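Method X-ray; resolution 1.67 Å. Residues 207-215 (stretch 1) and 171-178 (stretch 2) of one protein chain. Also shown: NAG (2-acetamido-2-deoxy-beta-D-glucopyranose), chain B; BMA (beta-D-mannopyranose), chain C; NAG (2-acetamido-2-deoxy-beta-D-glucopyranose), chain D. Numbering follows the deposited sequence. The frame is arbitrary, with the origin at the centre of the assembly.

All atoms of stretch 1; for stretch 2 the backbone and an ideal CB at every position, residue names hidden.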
# COMPACT_ATOMS: atom_id res chain seq x y z
N HIS A 207 4.14 -14.86 -14.17
CA HIS A 207 5.34 -15.65 -14.53
C HIS A 207 6.14 -15.02 -15.60
O HIS A 207 6.86 -15.73 -16.34
CB HIS A 207 4.96 -17.08 -14.88
CG HIS A 207 4.61 -17.88 -13.68
ND1 HIS A 207 4.09 -19.15 -13.76
CD2 HIS A 207 4.72 -17.60 -12.35
CE1 HIS A 207 3.88 -19.61 -12.55
NE2 HIS A 207 4.25 -18.68 -11.67
N GLU A 208 6.09 -13.67 -15.66
CA GLU A 208 6.90 -12.86 -16.50
C GLU A 208 6.84 -11.44 -15.93
O GLU A 208 5.99 -11.13 -15.14
CB GLU A 208 6.39 -12.89 -17.92
CG GLU A 208 4.91 -12.41 -18.08
CD GLU A 208 3.85 -13.41 -17.59
OE1 GLU A 208 4.08 -14.61 -17.80
OE2 GLU A 208 2.77 -13.00 -17.03
N SER A 209 7.73 -10.56 -16.38
CA SER A 209 7.76 -9.19 -15.88
C SER A 209 6.47 -8.53 -16.29
O SER A 209 6.03 -8.63 -17.43
CB SER A 209 8.89 -8.40 -16.50
OG SER A 209 8.90 -7.00 -16.17
N VAL A 210 5.92 -7.75 -15.37
CA VAL A 210 4.73 -6.96 -15.62
C VAL A 210 4.98 -6.05 -16.83
O VAL A 210 4.04 -5.64 -17.55
CB VAL A 210 4.41 -6.11 -14.33
CG1 VAL A 210 5.49 -5.10 -14.04
CG2 VAL A 210 3.11 -5.36 -14.48
N PHE A 211 6.22 -5.63 -17.00
CA PHE A 211 6.57 -4.71 -18.09
C PHE A 211 6.42 -5.35 -19.47
O PHE A 211 6.32 -4.62 -20.48
CB PHE A 211 7.95 -4.11 -17.94
CG PHE A 211 8.08 -3.23 -16.74
CD1 PHE A 211 7.53 -1.97 -16.76
CD2 PHE A 211 8.72 -3.68 -15.61
CE1 PHE A 211 7.61 -1.14 -15.70
CE2 PHE A 211 8.82 -2.86 -14.49
CZ PHE A 211 8.29 -1.57 -14.54
N GLU A 212 6.39 -6.67 -19.51
CA GLU A 212 6.11 -7.39 -20.77
C GLU A 212 4.65 -7.41 -21.15
O GLU A 212 4.29 -7.64 -22.34
CB GLU A 212 6.67 -8.80 -20.68
CG GLU A 212 8.17 -8.69 -20.55
CD GLU A 212 8.95 -9.79 -21.17
OE1 GLU A 212 8.56 -10.97 -20.99
OE2 GLU A 212 10.02 -9.45 -21.77
N ILE A 213 3.78 -7.19 -20.17
CA ILE A 213 2.36 -7.32 -20.40
C ILE A 213 1.63 -5.99 -20.33
O ILE A 213 0.40 -5.95 -20.51
CB ILE A 213 1.77 -8.39 -19.49
CG1 ILE A 213 2.25 -8.25 -18.08
CG2 ILE A 213 2.32 -9.79 -19.89
CD1 ILE A 213 1.74 -9.32 -17.13
N TRP A 214 2.35 -4.90 -20.06
CA TRP A 214 1.71 -3.60 -19.91
C TRP A 214 1.08 -3.16 -21.23
O TRP A 214 -0.01 -2.58 -21.26
CB TRP A 214 2.74 -2.58 -19.45
CG TRP A 214 2.44 -1.15 -19.69
CD1 TRP A 214 3.17 -0.31 -20.48
CD2 TRP A 214 1.33 -0.37 -19.20
NE1 TRP A 214 2.61 0.91 -20.50
CE2 TRP A 214 1.48 0.92 -19.72
CE3 TRP A 214 0.26 -0.63 -18.38
CZ2 TRP A 214 0.58 1.95 -19.45
CZ3 TRP A 214 -0.66 0.38 -18.14
CH2 TRP A 214 -0.45 1.67 -18.62
N ASP A 215 1.77 -3.41 -22.34
CA ASP A 215 1.17 -2.99 -23.62
C ASP A 215 -0.17 -3.69 -23.91
O ASP A 215 -1.11 -3.06 -24.43
CB ASP A 215 2.18 -3.13 -24.78
CG ASP A 215 3.28 -2.13 -24.69
OD1 ASP A 215 3.01 -0.94 -24.42
OD2 ASP A 215 4.45 -2.51 -24.91
N UNK A 171 7.62 3.90 -8.86
CA UNK A 171 8.05 4.23 -10.21
C UNK A 171 7.41 3.20 -11.13
O UNK A 171 7.77 1.99 -11.15
CB UNK A 171 9.57 4.24 -10.34
N UNK A 172 6.36 3.64 -11.80
CA UNK A 172 5.68 2.80 -12.77
C UNK A 172 5.31 1.44 -12.12
O UNK A 172 4.86 1.44 -10.95
CB UNK A 172 6.56 2.60 -14.00
N UNK A 173 5.39 0.33 -12.83
CA UNK A 173 4.83 -0.94 -12.32
C UNK A 173 5.81 -1.77 -11.52
O UNK A 173 5.54 -2.93 -11.26
CB UNK A 173 4.32 -1.79 -13.49
N UNK A 174 6.91 -1.17 -11.10
CA UNK A 174 8.02 -1.97 -10.56
C UNK A 174 7.64 -2.81 -9.38
O UNK A 174 8.16 -3.87 -9.23
CB UNK A 174 9.18 -1.06 -10.16
N UNK A 175 6.74 -2.34 -8.53
CA UNK A 175 6.45 -3.20 -7.36
C UNK A 175 5.75 -4.47 -7.77
O UNK A 175 5.74 -5.48 -7.01
CB UNK A 175 5.59 -2.45 -6.34
N UNK A 176 5.19 -4.50 -8.98
CA UNK A 176 4.63 -5.72 -9.55
C UNK A 176 5.63 -6.81 -9.84
O UNK A 176 5.26 -8.00 -9.95
CB UNK A 176 3.89 -5.38 -10.85
N UNK A 177 6.88 -6.39 -9.99
CA UNK A 177 7.95 -7.32 -10.28
C UNK A 177 8.73 -7.66 -9.00
O UNK A 177 9.81 -8.23 -9.07
CB UNK A 177 8.88 -6.74 -11.34
N UNK A 178 8.18 -7.31 -7.86
CA UNK A 178 8.72 -7.71 -6.56
C UNK A 178 9.38 -6.61 -5.74
O UNK A 178 9.94 -6.93 -4.69
CB UNK A 178 9.74 -8.83 -6.78
C1 NAG B . 10.07 -3.23 -21.48
C2 NAG B . 9.82 -4.69 -21.77
C3 NAG B . 9.43 -4.90 -23.22
C4 NAG B . 8.36 -3.87 -23.65
C5 NAG B . 8.77 -2.48 -23.27
C6 NAG B . 7.78 -1.35 -23.63
C7 NAG B . 11.15 -6.29 -20.47
C8 NAG B . 12.48 -6.99 -20.36
N2 NAG B . 11.03 -5.43 -21.46
O3 NAG B . 8.91 -6.19 -23.28
O4 NAG B . 8.16 -3.91 -25.06
O5 NAG B . 8.95 -2.49 -21.85
O6 NAG B . 6.55 -1.70 -23.07
O7 NAG B . 10.22 -6.51 -19.74
C1 BMA C . 6.90 -4.50 -25.36
C2 BMA C . 6.59 -4.13 -26.81
C3 BMA C . 5.38 -4.93 -27.22
C4 BMA C . 5.49 -6.44 -26.99
C5 BMA C . 6.00 -6.84 -25.59
C6 BMA C . 6.78 -8.18 -25.52
O2 BMA C . 7.74 -4.45 -27.56
O3 BMA C . 5.10 -4.60 -28.57
O4 BMA C . 4.20 -6.97 -27.14
O5 BMA C . 6.98 -5.89 -25.18
O6 BMA C . 6.28 -9.43 -25.96
C1 NAG D . 11.81 -0.39 -17.28
C2 NAG D . 11.12 0.15 -18.51
C3 NAG D . 10.23 -0.80 -19.29
C4 NAG D . 11.05 -2.02 -19.60
C5 NAG D . 11.74 -2.54 -18.32
C6 NAG D . 12.79 -3.60 -18.60
C7 NAG D . 11.06 2.59 -18.10
C8 NAG D . 10.09 3.72 -17.86
N2 NAG D . 10.45 1.41 -18.25
O3 NAG D . 9.76 -0.11 -20.44
O4 NAG D . 10.27 -3.08 -20.08
O5 NAG D . 12.48 -1.55 -17.65
O6 NAG D . 12.96 -4.38 -17.44
O7 NAG D . 12.26 2.82 -18.17

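Position 171 opens a type II' turn that ends at 174. CA-to-CB points sideways, and nothing of stretch 1 lies within 5.5 Å of the ideal CB. Many side chains would fit. Phe 171 is found. Its ring lies near the chain D NAG, still out of contact with stretch 1.

Position 172 has phi/psi of 53/-143. The positive phi, at the second place of the turn, favours glycine but tolerates some other small or polar residues. The ideal CB points toward stretch 1, 4.2 Å from Phe 211 CE1. The residue is Ser 172. Its OG lies 3.5 Å from Phe 211 CE1, at the ring edge, and is hydrogen-bonded elsewhere in the structure.

Position 173 points toward stretch 1. The ideal CB is 3.6 Å from Val 210 CG1 and 4.0 Å from Phe 211 CE1. The surroundings are apolar, so leucine, isoleucine or methionine would suit. The residue is Leu 173, with the largest area covered by the other stretch. Its CB packs 3.5 Å from Val 210 CG1, and its CD1 reaches to 3.8 Å from Trp 214 CB.

Position 174 points away, yet its ideal CB is 4.5 Å from Phe 211 CZ. A long side chain could pass the ring tip. Gln 174 is found. Its CG lies 3.8 Å from Phe 211 CZ, and its amide finds hydrogen bonds outside both stretches.

Position 175 points away and stretch 1 sets no demand. The residue is Tyr 175, whose OH is hydrogen-bonded elsewhere in the structure.

Position 176 directs its ideal CB at Val 210 CG1, 3.6 Å away. That CB would also clash with Leu 173 O at 3.0 Å. Glycine suits best, and Gly 176 is found. Its N donates to the same Leu 173 O at 2.8 Å.

Position 177 points toward the start of the helix. Ser 209 OG is 4.8 Å from the ideal CB, and the free backbone N of Val 210 is also near. Two donors call for a short acceptor: aspartate is the natural choice, asparagine a weaker one. The residue is Asp 177. Val 210 N donates to OD1 at 2.8 Å, almost linearly. Ser 209 OG donates to OD2 in a very short bond of 2.5 Å. The same OG caps the helix by accepting from Phe 211 N at 3.1 Å, so one hydroxyl serves both the cap and the carboxylate.

Position 178 has phi/psi of 109/5. A CB would jam against the preceding carbonyl, which calls for glycine. The residue is Gly 178.

Stretch 2 (171-178) FSLQYGDG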
# COMPACT_ATOMS: atom_id res chain seq x y z
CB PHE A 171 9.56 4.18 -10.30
CG PHE A 171 10.10 4.48 -11.66
CD1 PHE A 171 10.16 3.47 -12.60
CD2 PHE A 171 10.57 5.72 -11.95
CE1 PHE A 171 10.69 3.71 -13.85
CE2 PHE A 171 11.11 6.01 -13.21
CZ PHE A 171 11.15 4.99 -14.16
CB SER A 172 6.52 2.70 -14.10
OG SER A 172 5.85 1.85 -15.04
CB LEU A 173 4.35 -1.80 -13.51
CG LEU A 173 3.28 -1.20 -14.40
CD1 LEU A 173 3.18 -2.05 -15.72
CD2 LEU A 173 1.96 -1.24 -13.68
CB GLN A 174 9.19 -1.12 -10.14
CG GLN A 174 9.92 -0.52 -11.32
CD GLN A 174 11.07 0.42 -10.93
OE1 GLN A 174 11.07 1.02 -9.87
NE2 GLN A 174 12.06 0.60 -11.85
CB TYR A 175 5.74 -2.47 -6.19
CG TYR A 175 4.24 -2.36 -6.29
CD1 TYR A 175 3.45 -3.40 -5.92
CD2 TYR A 175 3.62 -1.24 -6.78
CE1 TYR A 175 2.11 -3.37 -5.98
CE2 TYR A 175 2.20 -1.19 -6.86
CZ TYR A 175 1.47 -2.25 -6.44
OH TYR A 175 0.08 -2.30 -6.48
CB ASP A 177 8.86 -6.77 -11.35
CG ASP A 177 8.35 -7.05 -12.78
OD1 ASP A 177 7.31 -7.76 -12.95
OD2 ASP A 177 9.09 -6.61 -13.73
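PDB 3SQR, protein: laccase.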